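Local coordinates for protein oxidoreductase (Azotobacter vinelandii, PDB 7D5M) that binds NAD as an inositol dehydrogenase homologue of the Gfo/Idh/MocA family and probably catalyses NAD-dependent oxidation of a sugar or polyol substrate, at residues 23-26 with 27-30. Numbering follows the deposited sequence.
Sequences SQIG and YIHR. With NAD (nicotinamide-adenine-dinucleotide), chain B.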
ATOM      1  N   SER A  23     -27.509   9.365  18.356  1.00 16.70           N
ATOM      2  CA  SER A  23     -27.383   9.597  16.890  1.00 16.64           C
ATOM      3  C   SER A  23     -25.978   9.236  16.386  1.00 16.96           C
ATOM      4  O   SER A  23     -25.009   9.333  17.149  1.00 16.65           O
ATOM      5  CB  SER A  23     -27.743  11.009  16.509  1.00 16.79           C
ATOM      6  OG  SER A  23     -26.758  11.914  16.976  1.00 16.30           O
ATOM      7  N   GLN A  24     -25.876   8.876  15.106  1.00 16.95           N
ATOM      8  CA  GLN A  24     -24.565   8.632  14.451  1.00 17.78           C
ATOM      9  C   GLN A  24     -23.868   9.969  14.172  1.00 16.18           C
ATOM     10  O   GLN A  24     -22.633  10.048  14.357  1.00 16.97           O
ATOM     11  CB  GLN A  24     -24.745   7.880  13.135  1.00 19.70           C
ATOM     12  CG  GLN A  24     -25.332   6.486  13.287  1.00 21.34           C
ATOM     13  CD  GLN A  24     -25.216   5.720  11.990  1.00 23.61           C
ATOM     14  OE1 GLN A  24     -25.648   6.178  10.926  1.00 25.32           O
ATOM     15  NE2 GLN A  24     -24.602   4.549  12.057  1.00 24.73           N
ATOM     16  N   ILE A  25     -24.600  10.971  13.687  1.00 14.73           N
ATOM     17  CA  ILE A  25     -23.960  12.141  13.019  1.00 14.12           C
ATOM     18  C   ILE A  25     -24.029  13.397  13.897  1.00 12.82           C
ATOM     19  O   ILE A  25     -23.356  14.379  13.535  1.00 12.31           O
ATOM     20  CB  ILE A  25     -24.548  12.373  11.609  1.00 14.77           C
ATOM     21  CG1 ILE A  25     -23.493  12.915  10.635  1.00 15.91           C
ATOM     22  CG2 ILE A  25     -25.787  13.259  11.648  1.00 15.23           C
ATOM     23  CD1 ILE A  25     -22.262  12.040  10.482  1.00 16.51           C
ATOM     24  N   GLY A  26     -24.814  13.394  14.979  1.00 11.91           N
ATOM     25  CA  GLY A  26     -24.990  14.596  15.813  1.00 11.54           C
ATOM     26  C   GLY A  26     -23.654  15.166  16.263  1.00 11.29           C
ATOM     27  O   GLY A  26     -23.446  16.398  16.178  1.00 10.28           O
ATOM     28  N   TYR A  27     -22.732  14.309  16.696  1.00 10.44           N
ATOM     29  CA  TYR A  27     -21.471  14.779  17.318  1.00 10.43           C
ATOM     30  C   TYR A  27     -20.601  15.538  16.307  1.00  9.90           C
ATOM     31  O   TYR A  27     -20.068  16.610  16.647  1.00 10.08           O
ATOM     32  CB  TYR A  27     -20.680  13.638  17.953  1.00 10.73           C
ATOM     33  CG  TYR A  27     -19.386  14.153  18.521  1.00 11.02           C
ATOM     34  CD1 TYR A  27     -19.395  15.019  19.601  1.00 11.40           C
ATOM     35  CD2 TYR A  27     -18.176  13.889  17.902  1.00 11.72           C
ATOM     36  CE1 TYR A  27     -18.224  15.558  20.099  1.00 11.45           C
ATOM     37  CE2 TYR A  27     -16.994  14.415  18.397  1.00 11.76           C
ATOM     38  CZ  TYR A  27     -17.017  15.254  19.494  1.00 11.95           C
ATOM     39  OH  TYR A  27     -15.861  15.790  19.980  1.00 11.68           O
ATOM     40  N   ILE A  28     -20.408  15.009  15.105  1.00  9.73           N
ATOM     41  CA  ILE A  28     -19.487  15.669  14.136  1.00  9.63           C
ATOM     42  C   ILE A  28     -20.050  17.046  13.752  1.00  9.38           C
ATOM     43  O   ILE A  28     -19.251  17.985  13.596  1.00  9.74           O
ATOM     44  CB  ILE A  28     -19.148  14.788  12.919  1.00  9.71           C
ATOM     45  CG1 ILE A  28     -18.047  15.456  12.087  1.00  9.89           C
ATOM     46  CG2 ILE A  28     -20.374  14.458  12.077  1.00  9.83           C
ATOM     47  CD1 ILE A  28     -17.324  14.515  11.167  1.00 10.55           C
ATOM     48  N   HIS A  29     -21.371  17.215  13.683  1.00  9.30           N
ATOM     49  CA  HIS A  29     -21.971  18.560  13.492  1.00  9.53           C
ATOM     50  C   HIS A  29     -21.449  19.521  14.561  1.00  9.62           C
ATOM     51  O   HIS A  29     -20.993  20.626  14.204  1.00  9.77           O
ATOM     52  CB  HIS A  29     -23.493  18.515  13.515  1.00  9.68           C
ATOM     53  CG  HIS A  29     -24.081  18.076  12.219  1.00  9.62           C
ATOM     54  ND1 HIS A  29     -24.384  18.972  11.210  1.00  9.58           N
ATOM     55  CD2 HIS A  29     -24.396  16.850  11.749  1.00  9.87           C
ATOM     56  CE1 HIS A  29     -24.881  18.315  10.182  1.00  9.58           C
ATOM     57  NE2 HIS A  29     -24.903  17.010  10.491  1.00  9.40           N
ATOM     58  N   ARG A  30     -21.568  19.143  15.827  1.00  9.79           N
ATOM     59  CA  ARG A  30     -21.181  20.014  16.966  1.00  9.81           C
ATOM     60  C   ARG A  30     -19.661  20.197  16.977  1.00  9.92           C
ATOM     61  O   ARG A  30     -19.201  21.314  17.227  1.00  9.96           O
ATOM     62  CB  ARG A  30     -21.689  19.442  18.284  1.00  9.82           C
ATOM     63  CG  ARG A  30     -23.203  19.492  18.411  1.00  9.94           C
ATOM     64  CD  ARG A  30     -23.676  19.041  19.787  1.00 10.59           C
ATOM     65  NE  ARG A  30     -23.365  17.646  20.073  1.00 10.86           N
ATOM     66  CZ  ARG A  30     -24.118  16.608  19.713  1.00 11.16           C
ATOM     67  NH1 ARG A  30     -25.230  16.797  19.026  1.00 11.53           N
ATOM     68  NH2 ARG A  30     -23.743  15.380  20.025  1.00 11.11           N
TER
HETATM   69  PA  NAD B 500     -29.856   8.497  13.571  1.00 22.31           P
HETATM   70  O1A NAD B 500     -31.109   7.682  13.483  1.00 23.28           O
HETATM   71  O2A NAD B 500     -28.583   7.886  14.065  1.00 20.27           O
HETATM   72  O5B NAD B 500     -30.169   9.817  14.431  1.00 21.11           O
HETATM   73  C5B NAD B 500     -31.456  10.508  14.368  1.00 19.22           C
HETATM   74  C4B NAD B 500     -31.504  11.497  15.507  1.00 18.31           C
HETATM   75  O4B NAD B 500     -32.567  12.461  15.291  1.00 17.49           O
HETATM   76  C3B NAD B 500     -31.789  10.890  16.887  1.00 17.91           C
HETATM   77  O3B NAD B 500     -31.107  11.633  17.886  1.00 16.96           O
HETATM   78  C2B NAD B 500     -33.310  11.041  16.989  1.00 17.11           C
HETATM   79  O2B NAD B 500     -33.818  11.008  18.303  1.00 16.39           O
HETATM   80  C1B NAD B 500     -33.459  12.430  16.387  1.00 17.63           C
HETATM   81  N9A NAD B 500     -34.786  12.743  15.877  1.00 18.69           N
HETATM   82  C8A NAD B 500     -35.557  11.947  15.071  1.00 18.17           C
HETATM   83  N7A NAD B 500     -36.678  12.516  14.705  1.00 18.83           N
HETATM   84  C5A NAD B 500     -36.636  13.773  15.288  1.00 19.06           C
HETATM   85  C6A NAD B 500     -37.536  14.857  15.255  1.00 19.67           C
HETATM   86  N6A NAD B 500     -38.679  14.851  14.564  1.00 19.35           N
HETATM   87  N1A NAD B 500     -37.186  15.975  15.937  1.00 19.96           N
HETATM   88  C2A NAD B 500     -36.031  15.971  16.621  1.00 19.43           C
HETATM   89  N3A NAD B 500     -35.102  15.017  16.712  1.00 18.79           N
HETATM   90  C4A NAD B 500     -35.470  13.928  16.014  1.00 19.04           C
HETATM   91  O3  NAD B 500     -29.525   9.126  12.118  1.00 21.69           O
HETATM   92  PN  NAD B 500     -28.099   9.597  11.504  1.00 21.76           P
HETATM   93  O1N NAD B 500     -27.378   8.407  10.934  1.00 22.52           O
HETATM   94  O2N NAD B 500     -27.395  10.444  12.521  1.00 18.56           O
HETATM   95  O5D NAD B 500     -28.561  10.500  10.264  1.00 22.26           O
HETATM   96  C5D NAD B 500     -29.349  11.680  10.439  1.00 20.09           C
HETATM   97  C4D NAD B 500     -29.259  12.441   9.146  1.00 20.46           C
HETATM   98  O4D NAD B 500     -27.861  12.697   8.853  1.00 20.51           O
HETATM   99  C3D NAD B 500     -29.804  11.684   7.929  1.00 19.21           C
HETATM  100  O3D NAD B 500     -30.409  12.600   7.033  1.00 19.76           O
HETATM  101  C2D NAD B 500     -28.547  11.046   7.326  1.00 20.29           C
HETATM  102  O2D NAD B 500     -28.662  10.788   5.934  1.00 18.49           O
HETATM  103  C1D NAD B 500     -27.522  12.151   7.585  1.00 21.01           C
HETATM  104  N1N NAD B 500     -26.102  11.685   7.640  1.00 20.98           N
HETATM  105  C2N NAD B 500     -25.157  12.329   6.871  1.00 21.59           C
HETATM  106  C3N NAD B 500     -23.832  11.890   6.857  1.00 20.09           C
HETATM  107  C7N NAD B 500     -22.826  12.743   6.114  1.00 19.39           C
HETATM  108  O7N NAD B 500     -23.146  13.891   5.785  1.00 17.44           O
HETATM  109  N7N NAD B 500     -21.626  12.220   5.880  1.00 15.95           N
HETATM  110  C4N NAD B 500     -23.503  10.711   7.534  1.00 21.56           C
HETATM  111  C5N NAD B 500     -24.476  10.063   8.294  1.00 20.98           C
HETATM  112  C6N NAD B 500     -25.712  10.652   8.446  1.00 21.30           C
HETATM  113  O   HOH W   1     -23.187  11.484  17.498  1.00 16.14           O
HETATM  114  O   HOH W   2     -20.567  11.950  14.834  1.00 17.24           O
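Ile25 CD1 presses on Ile28 CG2 at 3.5 Å, tight for two methyl groups, while the same CD1 lies 3.5 Å from nicotinamide C4N of NAD. The Ile25 carbonyl meets the imidazole of His29 at its edge, O to CD2 3.2 Å, and takes a weak bond from His29 N. With CG anti to the carbonyl carbon (chi1 -80°), the ring turns its CD2 edge to Ile25 O, while Glu114 and Tyr337 hydrogen-bond its two nitrogens. Gly26 O receives a weak bond from Arg30 N and sits over one face of the Arg30 guanidinium, whose NH1 reaches Gly19 O and NH2 Asn3 O of the second subunit. Without the guanidinium, as with an alanine at Arg30, both of those carbonyls would probably lose this partner and Gly26 O the flat group stacked against it.

Backbone amides just ahead of the helix hold the cofactor's diphosphate: Gln24 N gives to O2A and Ile25 N to O2N, each at 3.1 Å. Ser23 OG caps Gly26 N weakly, and two waters link the carbonyls of Ser23 and Gln24 to Tyr27 N and Ile28 N. This is the end of the Rossmann glycine-rich loop, running from strand 12-16 into helix 26-34, with helix 329-349 packed on Ile25 and Ile28 through Trp333.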